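Local coordinates for protein LAIR1 ecotodomain from MGD21 antibody (Homo sapiens, PDB 7JZK) that is the ectodomain of the collagen receptor LAIR1, here carried as an insert in an antibody, and binds the V2 domain of a Plasmodium RIFIN, at residues T14-L18 against E94-K98; F24-V30 against F76-K82; G31-F35 against D47-V51. All coordinates share one frame; numbering follows the deposited sequence.

Interaction 1 of 3, residues T14-L18 against E94-K98; sequences TVIPL and ELVVK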
ATOM      1  N   THR A  14       6.637  10.904  22.505  1.00 50.75           N
ATOM      2  CA  THR A  14       6.120  11.597  21.334  1.00 52.20           C
ATOM      3  C   THR A  14       7.107  12.589  20.733  1.00 55.94           C
ATOM      4  O   THR A  14       6.911  13.015  19.587  1.00 54.10           O
ATOM      5  CB  THR A  14       4.836  12.340  21.667  1.00 48.34           C
ATOM      6  OG1 THR A  14       5.075  13.203  22.787  1.00 60.41           O
ATOM      7  CG2 THR A  14       3.751  11.342  21.982  1.00 46.98           C
ATOM      8  N   VAL A  15       8.123  13.001  21.488  1.00 53.01           N
ATOM      9  CA  VAL A  15       9.140  13.929  21.007  1.00 54.97           C
ATOM     10  C   VAL A  15      10.434  13.162  20.823  1.00 57.41           C
ATOM     11  O   VAL A  15      10.980  12.597  21.781  1.00 55.50           O
ATOM     12  CB  VAL A  15       9.322  15.131  21.939  1.00 53.08           C
ATOM     13  CG1 VAL A  15      10.182  16.190  21.250  1.00 56.28           C
ATOM     14  CG2 VAL A  15       7.940  15.709  22.257  1.00 56.02           C
ATOM     15  N   ILE A  16      10.897  13.104  19.579  1.00 54.84           N
ATOM     16  CA  ILE A  16      12.075  12.336  19.204  1.00 52.06           C
ATOM     17  C   ILE A  16      13.066  13.294  18.580  1.00 59.34           C
ATOM     18  O   ILE A  16      12.699  14.065  17.688  1.00 54.55           O
ATOM     19  CB  ILE A  16      11.729  11.191  18.232  1.00 48.26           C
ATOM     20  CG1 ILE A  16      10.672  10.265  18.870  1.00 54.15           C
ATOM     21  CG2 ILE A  16      12.992  10.440  17.805  1.00 49.72           C
ATOM     22  CD1 ILE A  16      11.088   9.628  20.199  1.00 47.13           C
ATOM     23  N   PRO A  17      14.323  13.323  19.030  1.00 60.70           N
ATOM     24  CA  PRO A  17      15.329  14.121  18.326  1.00 55.40           C
ATOM     25  C   PRO A  17      15.583  13.557  16.942  1.00 50.73           C
ATOM     26  O   PRO A  17      15.564  12.338  16.730  1.00 49.83           O
ATOM     27  CB  PRO A  17      16.571  14.000  19.208  1.00 58.00           C
ATOM     28  CG  PRO A  17      16.365  12.704  19.958  1.00 59.08           C
ATOM     29  CD  PRO A  17      14.888  12.598  20.178  1.00 46.42           C
ATOM     30  N   LEU A  18      15.865  14.459  16.007  1.00 51.08           N
ATOM     31  CA  LEU A  18      16.188  14.064  14.647  1.00 44.86           C
ATOM     32  C   LEU A  18      17.282  13.014  14.669  1.00 47.98           C
ATOM     33  O   LEU A  18      18.298  13.174  15.351  1.00 52.76           O
ATOM     34  CB  LEU A  18      16.641  15.292  13.844  1.00 50.08           C
ATOM     35  CG  LEU A  18      16.813  15.173  12.317  1.00 50.73           C
ATOM     36  CD1 LEU A  18      15.476  14.910  11.627  1.00 41.06           C
ATOM     37  CD2 LEU A  18      17.484  16.415  11.711  1.00 46.52           C
ATOM     38  N   GLU A  94       0.312  12.185  17.875  1.00 41.26           N
ATOM     39  CA  GLU A  94       1.191  13.083  17.130  1.00 40.13           C
ATOM     40  C   GLU A  94       2.646  12.820  17.502  1.00 47.90           C
ATOM     41  O   GLU A  94       3.023  12.921  18.670  1.00 50.19           O
ATOM     42  CB  GLU A  94       0.881  14.554  17.382  1.00 43.38           C
ATOM     43  CG  GLU A  94       1.657  15.516  16.451  1.00 41.30           C
ATOM     44  CD  GLU A  94       1.397  16.976  16.778  1.00 48.78           C
ATOM     45  OE1 GLU A  94       1.224  17.787  15.855  1.00 55.80           O
ATOM     46  OE2 GLU A  94       1.339  17.318  17.975  1.00 67.71           O
ATOM     47  N   LEU A  95       3.466  12.526  16.503  1.00 49.24           N
ATOM     48  CA  LEU A  95       4.899  12.366  16.674  1.00 46.92           C
ATOM     49  C   LEU A  95       5.561  13.689  16.329  1.00 49.38           C
ATOM     50  O   LEU A  95       5.352  14.226  15.235  1.00 53.98           O
ATOM     51  CB  LEU A  95       5.444  11.250  15.783  1.00 44.50           C
ATOM     52  CG  LEU A  95       6.965  11.264  15.617  1.00 47.23           C
ATOM     53  CD1 LEU A  95       7.624  10.870  16.924  1.00 49.94           C
ATOM     54  CD2 LEU A  95       7.410  10.350  14.497  1.00 45.24           C
ATOM     55  N   VAL A  96       6.341  14.211  17.264  1.00 50.80           N
ATOM     56  CA  VAL A  96       7.080  15.445  17.078  1.00 45.35           C
ATOM     57  C   VAL A  96       8.545  15.070  16.993  1.00 49.86           C
ATOM     58  O   VAL A  96       9.040  14.308  17.832  1.00 49.93           O
ATOM     59  CB  VAL A  96       6.812  16.434  18.224  1.00 47.73           C
ATOM     60  CG1 VAL A  96       7.616  17.723  18.017  1.00 52.71           C
ATOM     61  CG2 VAL A  96       5.327  16.735  18.294  1.00 46.22           C
ATOM     62  N   VAL A  97       9.215  15.526  15.932  1.00 53.25           N
ATOM     63  CA  VAL A  97      10.651  15.335  15.734  1.00 51.79           C
ATOM     64  C   VAL A  97      11.331  16.691  15.878  1.00 58.54           C
ATOM     65  O   VAL A  97      10.872  17.692  15.312  1.00 61.88           O
ATOM     66  CB  VAL A  97      10.964  14.693  14.370  1.00 53.28           C
ATOM     67  CG1 VAL A  97      10.276  15.447  13.272  1.00 69.06           C
ATOM     68  CG2 VAL A  97      12.470  14.684  14.099  1.00 48.37           C
ATOM     69  N   LYS A  98      12.416  16.729  16.641  1.00 60.08           N
ATOM     70  CA  LYS A  98      13.107  17.985  16.900  1.00 60.98           C
ATOM     71  C   LYS A  98      14.541  17.899  16.408  1.00 53.85           C
ATOM     72  O   LYS A  98      14.984  18.776  15.680  1.00 62.98           O
ATOM     73  CB  LYS A  98      13.075  18.322  18.396  1.00 65.86           C
ATOM     74  CG  LYS A  98      12.990  19.821  18.720  1.00 92.65           C
ATOM     75  CD  LYS A  98      14.069  20.674  18.022  1.00 79.59           C
ATOM     76  CE  LYS A  98      13.983  22.140  18.446  1.00 77.65           C
ATOM     77  NZ  LYS A  98      14.433  23.082  17.370  1.00 84.50           N
TER
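Val15 and Val96 form one of two parallel bridges by which a short edge strand of the immunoglobulin domain, 15-16, joins the last strand, 85-97; the other pairs Ile16 with Val97. The evidence for parallel pairing is that Val96 bonds to Thr14 and Ile16, the two residues flanking its bridge partner Val15, and that the two segments run only 33° apart. Val96 is gripped on both polar atoms: its N donates to Thr14 O at 2.7 Å, with an N-H...O angle of 168°, and its O accepts from Ile16 N at 2.8 Å. Two residues on, Lys98 N donates to Ile16 O at 2.9 Å, and the ladder thus continues just past the Ile16-Val97 bridge. Val15 CA and Val97 CA add CA-H...O contacts to Val96 O and Ile16 O.

Side chains alternate between the two faces. Val15, which is exposed, shares one with Val96, where Val15 CG2 only grazes Val96 CB at 4.3 Å. Ile16 and Val97 lie on the other face. There the CD1 branch of Leu95 swings back toward strand 15-16 and meets Ile16 CG1 at 3.7 Å, the two side chains crossing at a slant. Both Leu95 and Ile16 are buried; Leu95 also packs on Phe76, and Ile16 and Val97 both rest on Val68. Val97 has CG2 anti to its backbone N, beside the carbonyl carbon, and this branch lies against Ile16 O while also touching Leu18: CG2 is 3.8 Å from Leu18 CA and 3.9 Å from Leu18 CD1.

Pairing a short N-terminal strand in parallel with the final strand, beside otherwise antiparallel neighbours, is the A'-G arrangement of immunoglobulin folds; here it closes one edge of the five-stranded sheet.

Interaction 2 of 3, residues F24-V30 against F76-K82; sequences FVCRGPV and FRCIYYK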
ATOM      1  N   PHE A  24       6.148   2.649  17.836  1.00 53.01           N
ATOM      2  CA  PHE A  24       4.715   2.715  18.071  1.00 50.78           C
ATOM      3  C   PHE A  24       4.249   1.337  18.497  1.00 47.63           C
ATOM      4  O   PHE A  24       4.484   0.354  17.789  1.00 48.13           O
ATOM      5  CB  PHE A  24       3.973   3.153  16.804  1.00 48.57           C
ATOM      6  CG  PHE A  24       4.341   4.524  16.342  1.00 44.52           C
ATOM      7  CD1 PHE A  24       5.289   4.702  15.360  1.00 45.53           C
ATOM      8  CD2 PHE A  24       3.776   5.634  16.931  1.00 47.54           C
ATOM      9  CE1 PHE A  24       5.655   5.960  14.951  1.00 44.73           C
ATOM     10  CE2 PHE A  24       4.123   6.897  16.522  1.00 45.23           C
ATOM     11  CZ  PHE A  24       5.075   7.061  15.533  1.00 46.24           C
ATOM     12  N   VAL A  25       3.567   1.283  19.636  1.00 53.88           N
ATOM     13  CA  VAL A  25       3.041   0.055  20.227  1.00 53.02           C
ATOM     14  C   VAL A  25       1.526   0.106  20.130  1.00 48.16           C
ATOM     15  O   VAL A  25       0.885   1.024  20.665  1.00 41.71           O
ATOM     16  CB  VAL A  25       3.491  -0.121  21.687  1.00 56.62           C
ATOM     17  CG1 VAL A  25       3.060  -1.486  22.215  1.00 53.31           C
ATOM     18  CG2 VAL A  25       5.005   0.068  21.815  1.00 52.31           C
ATOM     19  N   CYS A  26       0.970  -0.853  19.403  1.00 47.17           N
ATOM     20  CA  CYS A  26      -0.460  -0.996  19.208  1.00 50.84           C
ATOM     21  C   CYS A  26      -0.961  -2.136  20.080  1.00 53.63           C
ATOM     22  O   CYS A  26      -0.420  -3.247  20.022  1.00 51.36           O
ATOM     23  CB  CYS A  26      -0.767  -1.279  17.742  1.00 49.11           C
ATOM     24  SG  CYS A  26      -0.395   0.072  16.653  1.00 57.29           S
ATOM     25  N   ARG A  27      -1.967  -1.861  20.900  1.00 54.51           N
ATOM     26  CA  ARG A  27      -2.504  -2.858  21.815  1.00 54.47           C
ATOM     27  C   ARG A  27      -3.980  -3.075  21.564  1.00 49.29           C
ATOM     28  O   ARG A  27      -4.738  -2.116  21.378  1.00 45.31           O
ATOM     29  CB  ARG A  27      -2.258  -2.483  23.265  1.00 52.42           C
ATOM     30  CG  ARG A  27      -0.839  -2.802  23.684  1.00 59.51           C
ATOM     31  CD  ARG A  27      -0.655  -2.651  25.167  1.00 65.07           C
ATOM     32  NE  ARG A  27       0.598  -1.977  25.518  1.00 70.24           N
ATOM     33  CZ  ARG A  27       0.863  -0.687  25.330  1.00 79.28           C
ATOM     34  NH1 ARG A  27       2.042  -0.198  25.701  1.00 80.40           N
ATOM     35  NH2 ARG A  27      -0.028   0.118  24.758  1.00 84.78           N
ATOM     36  N   GLY A  28      -4.354  -4.353  21.543  1.00 48.75           N
ATOM     37  CA  GLY A  28      -5.723  -4.777  21.412  1.00 54.37           C
ATOM     38  C   GLY A  28      -6.009  -6.033  22.230  1.00 58.93           C
ATOM     39  O   GLY A  28      -5.283  -6.385  23.180  1.00 56.42           O
ATOM     40  N   PRO A  29      -7.107  -6.704  21.894  1.00 50.75           N
ATOM     41  CA  PRO A  29      -7.501  -7.923  22.606  1.00 62.70           C
ATOM     42  C   PRO A  29      -6.663  -9.106  22.134  1.00 64.67           C
ATOM     43  O   PRO A  29      -5.835  -8.987  21.230  1.00 66.05           O
ATOM     44  CB  PRO A  29      -8.973  -8.088  22.211  1.00 58.79           C
ATOM     45  CG  PRO A  29      -9.018  -7.516  20.801  1.00 51.60           C
ATOM     46  CD  PRO A  29      -8.050  -6.358  20.819  1.00 45.66           C
ATOM     47  N   VAL A  30      -6.854 -10.255  22.796  1.00 57.21           N
ATOM     48  CA  VAL A  30      -6.161 -11.482  22.410  1.00 53.72           C
ATOM     49  C   VAL A  30      -6.723 -11.990  21.099  1.00 55.70           C
ATOM     50  O   VAL A  30      -7.926 -11.880  20.837  1.00 56.46           O
ATOM     51  CB  VAL A  30      -6.265 -12.540  23.524  1.00 66.98           C
ATOM     52  CG1 VAL A  30      -6.086 -13.965  22.968  1.00 65.62           C
ATOM     53  CG2 VAL A  30      -5.230 -12.268  24.613  1.00 62.88           C
ATOM     54  N   PHE A  76      -0.318   9.156  13.726  1.00 38.68           N
ATOM     55  CA  PHE A  76      -0.314   7.698  13.614  1.00 37.89           C
ATOM     56  C   PHE A  76      -1.468   7.143  14.443  1.00 39.56           C
ATOM     57  O   PHE A  76      -1.842   7.725  15.460  1.00 42.31           O
ATOM     58  CB  PHE A  76       0.999   7.049  14.120  1.00 37.39           C
ATOM     59  CG  PHE A  76       2.235   7.460  13.350  1.00 46.77           C
ATOM     60  CD1 PHE A  76       2.903   8.646  13.662  1.00 43.86           C
ATOM     61  CD2 PHE A  76       2.745   6.657  12.324  1.00 45.20           C
ATOM     62  CE1 PHE A  76       4.043   9.022  12.965  1.00 44.89           C
ATOM     63  CE2 PHE A  76       3.890   7.028  11.628  1.00 42.84           C
ATOM     64  CZ  PHE A  76       4.537   8.214  11.945  1.00 44.37           C
ATOM     65  N   ARG A  77      -2.033   6.007  14.024  1.00 42.21           N
ATOM     66  CA  ARG A  77      -3.089   5.379  14.821  1.00 41.94           C
ATOM     67  C   ARG A  77      -3.153   3.894  14.486  1.00 39.16           C
ATOM     68  O   ARG A  77      -2.627   3.451  13.468  1.00 40.05           O
ATOM     69  CB  ARG A  77      -4.447   6.046  14.596  1.00 34.96           C
ATOM     70  CG  ARG A  77      -5.175   5.574  13.360  1.00 34.60           C
ATOM     71  CD  ARG A  77      -6.438   6.358  13.195  1.00 32.02           C
ATOM     72  NE  ARG A  77      -7.102   6.078  11.926  1.00 30.92           N
ATOM     73  CZ  ARG A  77      -8.291   6.587  11.592  1.00 33.42           C
ATOM     74  NH1 ARG A  77      -8.931   7.396  12.435  1.00 35.26           N
ATOM     75  NH2 ARG A  77      -8.852   6.282  10.430  1.00 33.66           N
ATOM     76  N   CYS A  78      -3.799   3.125  15.351  1.00 35.86           N
ATOM     77  CA  CYS A  78      -3.839   1.682  15.176  1.00 37.03           C
ATOM     78  C   CYS A  78      -5.236   1.216  14.815  1.00 37.60           C
ATOM     79  O   CYS A  78      -6.246   1.852  15.139  1.00 36.72           O
ATOM     80  CB  CYS A  78      -3.374   0.922  16.428  1.00 40.34           C
ATOM     81  SG  CYS A  78      -1.794   1.475  17.134  1.00 64.78           S
ATOM     82  N   ILE A  79      -5.274   0.099  14.106  1.00 42.94           N
ATOM     83  CA  ILE A  79      -6.526  -0.595  13.864  1.00 44.57           C
ATOM     84  C   ILE A  79      -6.173  -2.064  13.728  1.00 44.51           C
ATOM     85  O   ILE A  79      -5.092  -2.416  13.261  1.00 44.21           O
ATOM     86  CB  ILE A  79      -7.256  -0.036  12.621  1.00 42.98           C
ATOM     87  CG1 ILE A  79      -8.641  -0.659  12.461  1.00 38.65           C
ATOM     88  CG2 ILE A  79      -6.438  -0.252  11.385  1.00 36.05           C
ATOM     89  CD1 ILE A  79      -9.393  -0.094  11.297  1.00 35.22           C
ATOM     90  N   TYR A  80      -7.050  -2.934  14.186  1.00 43.44           N
ATOM     91  CA  TYR A  80      -6.708  -4.337  14.118  1.00 42.18           C
ATOM     92  C   TYR A  80      -7.856  -5.096  13.492  1.00 39.74           C
ATOM     93  O   TYR A  80      -8.991  -4.614  13.425  1.00 39.30           O
ATOM     94  CB  TYR A  80      -6.350  -4.919  15.486  1.00 44.04           C
ATOM     95  CG  TYR A  80      -7.484  -4.958  16.475  1.00 49.22           C
ATOM     96  CD1 TYR A  80      -7.646  -3.941  17.400  1.00 48.78           C
ATOM     97  CD2 TYR A  80      -8.376  -6.028  16.508  1.00 46.62           C
ATOM     98  CE1 TYR A  80      -8.656  -3.971  18.304  1.00 47.42           C
ATOM     99  CE2 TYR A  80      -9.397  -6.060  17.404  1.00 45.84           C
ATOM    100  CZ  TYR A  80      -9.539  -5.031  18.304  1.00 51.48           C
ATOM    101  OH  TYR A  80     -10.570  -5.063  19.225  1.00 48.21           O
ATOM    102  N   TYR A  81      -7.522  -6.275  12.991  1.00 41.14           N
ATOM    103  CA  TYR A  81      -8.473  -7.146  12.324  1.00 49.29           C
ATOM    104  C   TYR A  81      -8.649  -8.405  13.150  1.00 46.84           C
ATOM    105  O   TYR A  81      -7.673  -9.072  13.472  1.00 47.41           O
ATOM    106  CB  TYR A  81      -7.998  -7.490  10.900  1.00 47.87           C
ATOM    107  CG  TYR A  81      -9.057  -8.167  10.034  1.00 47.26           C
ATOM    108  CD1 TYR A  81     -10.034  -7.435   9.395  1.00 45.46           C
ATOM    109  CD2 TYR A  81      -9.082  -9.548   9.859  1.00 49.43           C
ATOM    110  CE1 TYR A  81     -11.017  -8.062   8.619  1.00 47.60           C
ATOM    111  CE2 TYR A  81     -10.064 -10.168   9.079  1.00 44.19           C
ATOM    112  CZ  TYR A  81     -11.014  -9.422   8.464  1.00 47.49           C
ATOM    113  OH  TYR A  81     -11.957 -10.038   7.682  1.00 46.03           O
ATOM    114  N   LYS A  82      -9.886  -8.713  13.510  1.00 50.87           N
ATOM    115  CA  LYS A  82     -10.158  -9.903  14.307  1.00 52.61           C
ATOM    116  C   LYS A  82     -11.587 -10.365  14.081  1.00 51.18           C
ATOM    117  O   LYS A  82     -12.493  -9.544  13.961  1.00 53.79           O
ATOM    118  CB  LYS A  82      -9.834  -9.565  15.770  1.00 50.14           C
ATOM    119  CG  LYS A  82      -9.585 -10.685  16.749  1.00 52.80           C
ATOM    120  CD  LYS A  82     -10.748 -11.026  17.657  1.00 56.94           C
ATOM    121  CE  LYS A  82     -10.185 -11.087  19.085  1.00 56.01           C
ATOM    122  NZ  LYS A  82     -11.154 -11.014  20.216  1.00 57.27           N
TER
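The covalent link comes first: Cys26 SG and Cys78 SG form a disulfide of 2.0 Å with a chi3 of -75°. Each sulfur lies beside its own backbone N and anti to the carbonyl carbon, and with both CA-CB bonds directed at the opposite strand the two sulfurs meet between the strands. The CA atoms are 5.9 Å apart at this point, the shortest CA spacing between the segments, and the strand axes approach to 7.4 Å with 36° between their directions. Such spacing and rotation fit strands from two facing sheets.

Aromatic contact follows at one end. The rings of Phe24 and Phe76 lie obliquely, their centroids 4.1 Å apart and planes at 31°. Phe24 CZ sits over one face of the Phe76 ring, displaced toward its rim, with its nearest approach 3.3 Å to Phe76 CD1; in return, Phe76 CG lies over a face of Phe24.

At the other end the packing is between proline and tyrosine. Pro29 CD lies over one face of the Tyr80 ring, 3.2 Å from Tyr80 CZ, while Pro29 CG reaches the phenol end. Tyr80 OH is bonded to Pro4 O, which anchors that end of the ring. Beyond it, Lys82 bends at chi2 and chi3, bringing its CE beside Val30 O and its NZ near the Pro29 ring.

Strand 22-28 lies between 7-11 and 58-65 in one sheet, and strand 74-82 between 85-97 and 34-38 in the other, the B and F strands of the immunoglobulin sandwich. Phe35 of strand 34-38 packs on Cys26 and Ile8 of strand 7-11 on Cys78, while Tyr81, which takes no part in the contact, hydrogen-bonds through OH to Phe105 N of the RIFIN chain and meets its ring edge-to-face.

Interaction 3 of 3, residues G31-F35 against D47-V51; sequences GVQTF and DTEDV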
ATOM      1  N   GLY A  31      -5.850 -12.536  20.261  1.00 52.32           N
ATOM      2  CA  GLY A  31      -6.291 -13.095  19.009  1.00 54.65           C
ATOM      3  C   GLY A  31      -6.288 -12.142  17.843  1.00 53.97           C
ATOM      4  O   GLY A  31      -6.921 -12.441  16.822  1.00 52.47           O
ATOM      5  N   VAL A  32      -5.607 -10.998  17.953  1.00 54.57           N
ATOM      6  CA  VAL A  32      -5.514 -10.109  16.804  1.00 53.99           C
ATOM      7  C   VAL A  32      -4.812 -10.855  15.681  1.00 50.20           C
ATOM      8  O   VAL A  32      -3.726 -11.415  15.871  1.00 49.48           O
ATOM      9  CB  VAL A  32      -4.748  -8.825  17.160  1.00 53.72           C
ATOM     10  CG1 VAL A  32      -4.474  -8.024  15.896  1.00 47.29           C
ATOM     11  CG2 VAL A  32      -5.511  -7.990  18.162  1.00 50.65           C
ATOM     12  N   GLN A  33      -5.436 -10.881  14.506  1.00 50.10           N
ATOM     13  CA  GLN A  33      -4.759 -11.447  13.347  1.00 52.30           C
ATOM     14  C   GLN A  33      -3.765 -10.459  12.769  1.00 49.73           C
ATOM     15  O   GLN A  33      -2.588 -10.786  12.594  1.00 52.66           O
ATOM     16  CB  GLN A  33      -5.774 -11.836  12.289  1.00 50.25           C
ATOM     17  CG  GLN A  33      -6.894 -12.659  12.833  1.00 45.73           C
ATOM     18  CD  GLN A  33      -7.765 -13.166  11.733  1.00 54.32           C
ATOM     19  OE1 GLN A  33      -7.351 -13.214  10.565  1.00 60.41           O
ATOM     20  NE2 GLN A  33      -8.990 -13.531  12.078  1.00 53.98           N
ATOM     21  N   THR A  34      -4.209  -9.228  12.526  1.00 47.21           N
ATOM     22  CA  THR A  34      -3.339  -8.235  11.925  1.00 51.41           C
ATOM     23  C   THR A  34      -3.511  -6.901  12.637  1.00 47.65           C
ATOM     24  O   THR A  34      -4.635  -6.473  12.915  1.00 48.43           O
ATOM     25  CB  THR A  34      -3.656  -8.043  10.435  1.00 46.24           C
ATOM     26  OG1 THR A  34      -3.827  -9.314   9.803  1.00 53.07           O
ATOM     27  CG2 THR A  34      -2.503  -7.398   9.777  1.00 55.39           C
ATOM     28  N   PHE A  35      -2.391  -6.242  12.900  1.00 42.80           N
ATOM     29  CA  PHE A  35      -2.372  -4.847  13.309  1.00 46.70           C
ATOM     30  C   PHE A  35      -1.968  -3.995  12.112  1.00 45.96           C
ATOM     31  O   PHE A  35      -1.002  -4.327  11.419  1.00 43.27           O
ATOM     32  CB  PHE A  35      -1.364  -4.627  14.429  1.00 47.71           C
ATOM     33  CG  PHE A  35      -1.985  -4.449  15.753  1.00 50.34           C
ATOM     34  CD1 PHE A  35      -1.828  -5.408  16.734  1.00 56.45           C
ATOM     35  CD2 PHE A  35      -2.774  -3.350  16.004  1.00 56.45           C
ATOM     36  CE1 PHE A  35      -2.428  -5.250  17.974  1.00 57.81           C
ATOM     37  CE2 PHE A  35      -3.370  -3.182  17.218  1.00 54.67           C
ATOM     38  CZ  PHE A  35      -3.197  -4.130  18.214  1.00 55.64           C
ATOM     39  N   ASP A  47       1.163  -2.975   7.750  1.00 44.98           N
ATOM     40  CA  ASP A  47       0.511  -4.095   8.409  1.00 41.58           C
ATOM     41  C   ASP A  47       1.553  -5.024   9.019  1.00 42.91           C
ATOM     42  O   ASP A  47       2.688  -5.112   8.545  1.00 44.35           O
ATOM     43  CB  ASP A  47      -0.367  -4.862   7.418  1.00 42.70           C
ATOM     44  CG  ASP A  47      -1.739  -4.218   7.230  1.00 49.06           C
ATOM     45  OD1 ASP A  47      -1.957  -3.140   7.803  1.00 49.48           O
ATOM     46  OD2 ASP A  47      -2.582  -4.744   6.464  1.00 48.26           O
ATOM     47  N   THR A  48       1.154  -5.720  10.081  1.00 48.64           N
ATOM     48  CA  THR A  48       1.995  -6.741  10.687  1.00 47.49           C
ATOM     49  C   THR A  48       1.103  -7.843  11.228  1.00 49.26           C
ATOM     50  O   THR A  48       0.037  -7.578  11.802  1.00 48.49           O
ATOM     51  CB  THR A  48       2.875  -6.167  11.808  1.00 46.15           C
ATOM     52  OG1 THR A  48       3.818  -7.157  12.233  1.00 50.09           O
ATOM     53  CG2 THR A  48       2.042  -5.739  12.991  1.00 42.92           C
ATOM     54  N   GLU A  49       1.533  -9.081  11.028  1.00 49.14           N
ATOM     55  CA  GLU A  49       0.870 -10.204  11.662  1.00 56.41           C
ATOM     56  C   GLU A  49       1.696 -10.812  12.782  1.00 50.52           C
ATOM     57  O   GLU A  49       1.234 -11.750  13.426  1.00 59.13           O
ATOM     58  CB  GLU A  49       0.510 -11.286  10.640  1.00 48.82           C
ATOM     59  CG  GLU A  49      -0.533 -10.870   9.631  1.00 53.48           C
ATOM     60  CD  GLU A  49      -1.053 -12.062   8.846  1.00 69.55           C
ATOM     61  OE1 GLU A  49      -0.962 -12.074   7.596  1.00 69.46           O
ATOM     62  OE2 GLU A  49      -1.555 -13.005   9.495  1.00 75.79           O
ATOM     63  N   ASP A  50       2.894 -10.303  13.049  1.00 51.28           N
ATOM     64  CA  ASP A  50       3.624 -10.772  14.220  1.00 58.23           C
ATOM     65  C   ASP A  50       3.041 -10.019  15.414  1.00 59.09           C
ATOM     66  O   ASP A  50       3.539  -8.970  15.829  1.00 54.52           O
ATOM     67  CB  ASP A  50       5.124 -10.547  14.071  1.00 58.34           C
ATOM     68  CG  ASP A  50       5.918 -10.922  15.338  1.00 74.13           C
ATOM     69  OD1 ASP A  50       5.429 -11.724  16.178  1.00 70.80           O
ATOM     70  OD2 ASP A  50       7.032 -10.380  15.507  1.00 82.43           O
ATOM     71  N   VAL A  51       1.972 -10.574  15.979  1.00 58.71           N
ATOM     72  CA  VAL A  51       1.317 -10.020  17.161  1.00 60.75           C
ATOM     73  C   VAL A  51       1.671 -10.909  18.341  1.00 61.62           C
ATOM     74  O   VAL A  51       1.480 -12.129  18.288  1.00 64.56           O
ATOM     75  CB  VAL A  51      -0.211  -9.934  16.977  1.00 58.87           C
ATOM     76  CG1 VAL A  51      -0.577  -8.835  15.972  1.00 57.48           C
ATOM     77  CG2 VAL A  51      -0.757 -11.261  16.484  1.00 59.01           C
TER
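Val51 uses CG1 against the side chains of Phe35 and Val32, and CG2 against the backbone of Val32. Its CG1 comes to the edge of the Phe35 ring, near the ring plane, 3.7 Å from Phe35 CD1, and the two side chains slant across one another. The same methyl meets Val32 CG1 at 4.0 Å, where the valines cross at about a right angle. The other branch, CG2, placed between the backbone N and the carbonyl carbon of Val51, lies against Val32 at its carbonyl O.

Backbone bonds set the register for these groups. Phe35 and Thr48 are an antiparallel hydrogen-bonded pair: Phe35 N to Thr48 O is 3.0 Å and Thr48 N to Phe35 O is 2.9 Å. This pairs strands 34-38 and 45-48 of a beta hairpin, the C and C' strands in an immunoglobulin domain of this kind. On the far flank of strand 34-38, Gln33 and Thr34 both face Tyr81 and form a classic beta bulge.

Phe35 and Thr48 direct their side chains to the same face, with Thr48 CG2 3.9 Å from Phe35 CB; there both also pack on Ala61 of the opposing sheet. In Thr34 a chi1 of -45° puts OG1 beside the backbone N and CG2 anti to it, which sets this methyl 3.3 Å from Thr48 O and also near Asp47 CB. The Thr34 OG1 instead looks at Glu49, whose CG lies 3.6 Å away as the two side chains pass obliquely. The carboxylate of Asp47 is engaged by Arg36 in a salt bridge, and Asp47 also packs on Phe105 of the RIFIN chain.

Interactions 2 and 3 adjoin, with centres 8 Å apart, whereas the centre of interaction 1 lies about 21 Å and 26 Å from those of interactions 2 and 3, across the chain's centre from the latter. Along the sequence they enclose one another: 14-18 and 94-98 are outermost, 24-30 and 76-82 come next, and 31-35 with 47-51 are innermost. All three reach the five-stranded sheet, interactions 1 and 3 at its opposite edges and interaction 2 tying its middle to the facing sheet. Leu95 reaching Phe24 joins interaction 1 to 2, and Cys26 CB against Phe35 joins 2 to 3. The disulfide-linked strand 74-82 and the edge strand 45-48 belong to the sheet that meets RIFIN.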